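Local coordinates for pyrrolidone-carboxylate peptidase (Pyrococcus furiosus, PDB 1X10), which removes an N-terminal pyroglutamyl group from polypeptides, unless the second residue is proline, as a cysteine peptidase of family C15, at residues 25-30 with 37-42. The protein carries 3 engineered substitutions. Numbering follows the deposited sequence.
Sequences DLDGIK and FGRVLP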
ATOM      1  N   ASP A  25      -7.984 -25.929  16.633  1.00 15.34           N
ATOM      2  CA  ASP A  25      -7.109 -26.946  16.057  1.00 15.26           C
ATOM      3  C   ASP A  25      -5.963 -27.309  16.993  1.00 15.86           C
ATOM      4  O   ASP A  25      -5.514 -28.460  17.024  1.00 15.90           O
ATOM      5  CB  ASP A  25      -6.530 -26.463  14.722  1.00 15.25           C
ATOM      6  CG  ASP A  25      -7.488 -26.672  13.553  1.00 14.87           C
ATOM      7  OD1 ASP A  25      -7.199 -26.183  12.445  1.00 14.69           O
ATOM      8  OD2 ASP A  25      -8.525 -27.331  13.741  1.00 14.29           O
ATOM      9  N   LEU A  26      -5.490 -26.333  17.760  1.00 15.69           N
ATOM     10  CA  LEU A  26      -4.381 -26.574  18.669  1.00 15.91           C
ATOM     11  C   LEU A  26      -4.816 -27.081  20.042  1.00 16.42           C
ATOM     12  O   LEU A  26      -4.009 -27.607  20.803  1.00 16.65           O
ATOM     13  CB  LEU A  26      -3.542 -25.304  18.816  1.00 15.54           C
ATOM     14  CG  LEU A  26      -2.820 -24.844  17.546  1.00 15.28           C
ATOM     15  CD1 LEU A  26      -2.088 -23.529  17.808  1.00 15.35           C
ATOM     16  CD2 LEU A  26      -1.830 -25.920  17.104  1.00 14.79           C
ATOM     17  N   ASP A  27      -6.097 -26.947  20.358  1.00 17.01           N
ATOM     18  CA  ASP A  27      -6.583 -27.402  21.657  1.00 18.33           C
ATOM     19  C   ASP A  27      -6.383 -28.901  21.858  1.00 18.77           C
ATOM     20  O   ASP A  27      -6.745 -29.701  20.995  1.00 18.87           O
ATOM     21  CB  ASP A  27      -8.067 -27.087  21.817  1.00 18.07           C
ATOM     22  CG  ASP A  27      -8.565 -27.334  23.235  1.00 18.78           C
ATOM     23  OD1 ASP A  27      -9.744 -27.720  23.397  1.00 19.03           O
ATOM     24  OD2 ASP A  27      -7.788 -27.129  24.192  1.00 18.03           O
ATOM     25  N   GLY A  28      -5.805 -29.270  22.997  1.00 19.33           N
ATOM     26  CA  GLY A  28      -5.591 -30.674  23.301  1.00 20.84           C
ATOM     27  C   GLY A  28      -4.367 -31.348  22.714  1.00 21.83           C
ATOM     28  O   GLY A  28      -4.094 -32.500  23.050  1.00 21.90           O
ATOM     29  N   ILE A  29      -3.627 -30.668  21.844  1.00 22.59           N
ATOM     30  CA  ILE A  29      -2.444 -31.295  21.271  1.00 23.82           C
ATOM     31  C   ILE A  29      -1.309 -31.238  22.283  1.00 24.76           C
ATOM     32  O   ILE A  29      -1.393 -30.527  23.284  1.00 24.19           O
ATOM     33  CB  ILE A  29      -1.977 -30.601  19.969  1.00 23.88           C
ATOM     34  CG1 ILE A  29      -1.292 -29.273  20.290  1.00 24.19           C
ATOM     35  CG2 ILE A  29      -3.165 -30.385  19.043  1.00 24.27           C
ATOM     36  CD1 ILE A  29      -0.604 -28.650  19.093  1.00 24.53           C
ATOM     37  N   LYS A  30      -0.253 -31.996  22.021  1.00 25.56           N
ATOM     38  CA  LYS A  30       0.898 -32.000  22.904  1.00 26.65           C
ATOM     39  C   LYS A  30       2.177 -31.887  22.100  1.00 27.02           C
ATOM     40  O   LYS A  30       2.322 -32.512  21.052  1.00 27.07           O
ATOM     41  CB  LYS A  30       0.929 -33.278  23.748  1.00 26.73           C
ATOM     42  CG  LYS A  30      -0.262 -33.430  24.679  1.00 27.87           C
ATOM     43  CD  LYS A  30      -0.214 -34.728  25.481  1.00 28.82           C
ATOM     44  CE  LYS A  30       0.803 -34.685  26.614  1.00 29.50           C
ATOM     45  NZ  LYS A  30       2.201 -34.535  26.132  1.00 30.65           N
ATOM     46  N   PHE A  37      -3.649 -25.925  25.488  1.00 13.35           N
ATOM     47  CA  PHE A  37      -5.068 -25.635  25.651  1.00 13.48           C
ATOM     48  C   PHE A  37      -5.409 -24.515  24.673  1.00 13.23           C
ATOM     49  O   PHE A  37      -4.703 -23.508  24.604  1.00 12.70           O
ATOM     50  CB  PHE A  37      -5.380 -25.161  27.077  1.00 13.87           C
ATOM     51  CG  PHE A  37      -5.037 -26.160  28.148  1.00 14.89           C
ATOM     52  CD1 PHE A  37      -3.709 -26.416  28.484  1.00 15.51           C
ATOM     53  CD2 PHE A  37      -6.042 -26.851  28.817  1.00 14.98           C
ATOM     54  CE1 PHE A  37      -3.386 -27.353  29.477  1.00 15.95           C
ATOM     55  CE2 PHE A  37      -5.731 -27.789  29.808  1.00 15.68           C
ATOM     56  CZ  PHE A  37      -4.402 -28.038  30.136  1.00 15.90           C
ATOM     57  N   GLY A  38      -6.483 -24.695  23.912  1.00 12.46           N
ATOM     58  CA  GLY A  38      -6.888 -23.682  22.956  1.00 12.11           C
ATOM     59  C   GLY A  38      -8.257 -23.143  23.314  1.00 12.32           C
ATOM     60  O   GLY A  38      -9.209 -23.908  23.480  1.00 11.03           O
ATOM     61  N   ARG A  39      -8.362 -21.826  23.440  1.00 12.09           N
ATOM     62  CA  ARG A  39      -9.634 -21.203  23.794  1.00 12.97           C
ATOM     63  C   ARG A  39      -9.948 -20.001  22.913  1.00 12.67           C
ATOM     64  O   ARG A  39      -9.054 -19.263  22.511  1.00 11.61           O
ATOM     65  CB  ARG A  39      -9.605 -20.772  25.260  1.00 13.77           C
ATOM     66  CG  ARG A  39      -9.402 -21.921  26.247  1.00 15.10           C
ATOM     67  CD  ARG A  39     -10.661 -22.769  26.380  1.00 17.31           C
ATOM     68  NE  ARG A  39     -10.568 -23.697  27.505  1.00 19.22           N
ATOM     69  CZ  ARG A  39      -9.971 -24.881  27.460  1.00 21.40           C
ATOM     70  NH1 ARG A  39      -9.407 -25.309  26.336  1.00 22.81           N
ATOM     71  NH2 ARG A  39      -9.921 -25.636  28.552  1.00 22.33           N
ATOM     72  N   VAL A  40     -11.232 -19.804  22.627  1.00 12.59           N
ATOM     73  CA  VAL A  40     -11.663 -18.689  21.796  1.00 13.11           C
ATOM     74  C   VAL A  40     -12.205 -17.563  22.674  1.00 13.23           C
ATOM     75  O   VAL A  40     -12.962 -17.807  23.615  1.00 12.99           O
ATOM     76  CB  VAL A  40     -12.763 -19.132  20.803  1.00 13.17           C
ATOM     77  CG1 VAL A  40     -13.140 -17.977  19.882  1.00 13.33           C
ATOM     78  CG2 VAL A  40     -12.277 -20.322  19.989  1.00 13.30           C
ATOM     79  N   LEU A  41     -11.812 -16.333  22.364  1.00 13.03           N
ATOM     80  CA  LEU A  41     -12.257 -15.170  23.128  1.00 12.94           C
ATOM     81  C   LEU A  41     -13.230 -14.316  22.330  1.00 12.86           C
ATOM     82  O   LEU A  41     -13.143 -14.241  21.103  1.00 12.49           O
ATOM     83  CB  LEU A  41     -11.057 -14.309  23.517  1.00 13.28           C
ATOM     84  CG  LEU A  41      -9.995 -14.994  24.375  1.00 13.36           C
ATOM     85  CD1 LEU A  41      -8.807 -14.046  24.573  1.00 13.79           C
ATOM     86  CD2 LEU A  41     -10.605 -15.385  25.716  1.00 13.09           C
ATOM     87  N   PRO A  42     -14.179 -13.662  23.016  1.00 12.48           N
ATOM     88  CA  PRO A  42     -15.142 -12.815  22.311  1.00 12.88           C
ATOM     89  C   PRO A  42     -14.466 -11.488  21.971  1.00 12.46           C
ATOM     90  O   PRO A  42     -13.558 -11.060  22.681  1.00 12.29           O
ATOM     91  CB  PRO A  42     -16.255 -12.642  23.340  1.00 13.17           C
ATOM     92  CG  PRO A  42     -15.482 -12.587  24.635  1.00 12.75           C
ATOM     93  CD  PRO A  42     -14.482 -13.723  24.458  1.00 12.62           C
TER
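D27 OD2 is gripped by two donors of the facing strand. The backbone N of G38 gives it a nearly straight hydrogen bond, 2.8 Å long, and meets it from above the carboxylate plane. R39 NH1 adds a salt bridge to D27 OD2 at 3.2 Å, bent and weak as a hydrogen bond. The carboxylate oxygen sits at the edge of the guanidinium, and the two planes stand 81° apart. The chain of R39 bends at chi2 (-74°) and folds back, so that NH1 also makes a hydrogen bond to G38 O at 3.2 Å. D27 CG lies anti to its own N (chi1 -171°), which carries the carboxylate to the strand. G38, lacking a side chain, lets D27 CA come within 4.0 Å of its CA. An alanine replacing D27 is likely to leave G38 N without this acceptor and R39 without this counter-charge. G28 is third in the type II turn L26-I29, where positive phi suits glycine. The turn leads into strand 30-31, antiparallel to strand 34-41. Strand 2-8, helix 18-26 and parallel strand 34-41 form a beta-alpha-beta crossover, and the contact ties its helix end to its second strand. Helix 189-206 packs on L26, and helix 47-59 on F37 and R39.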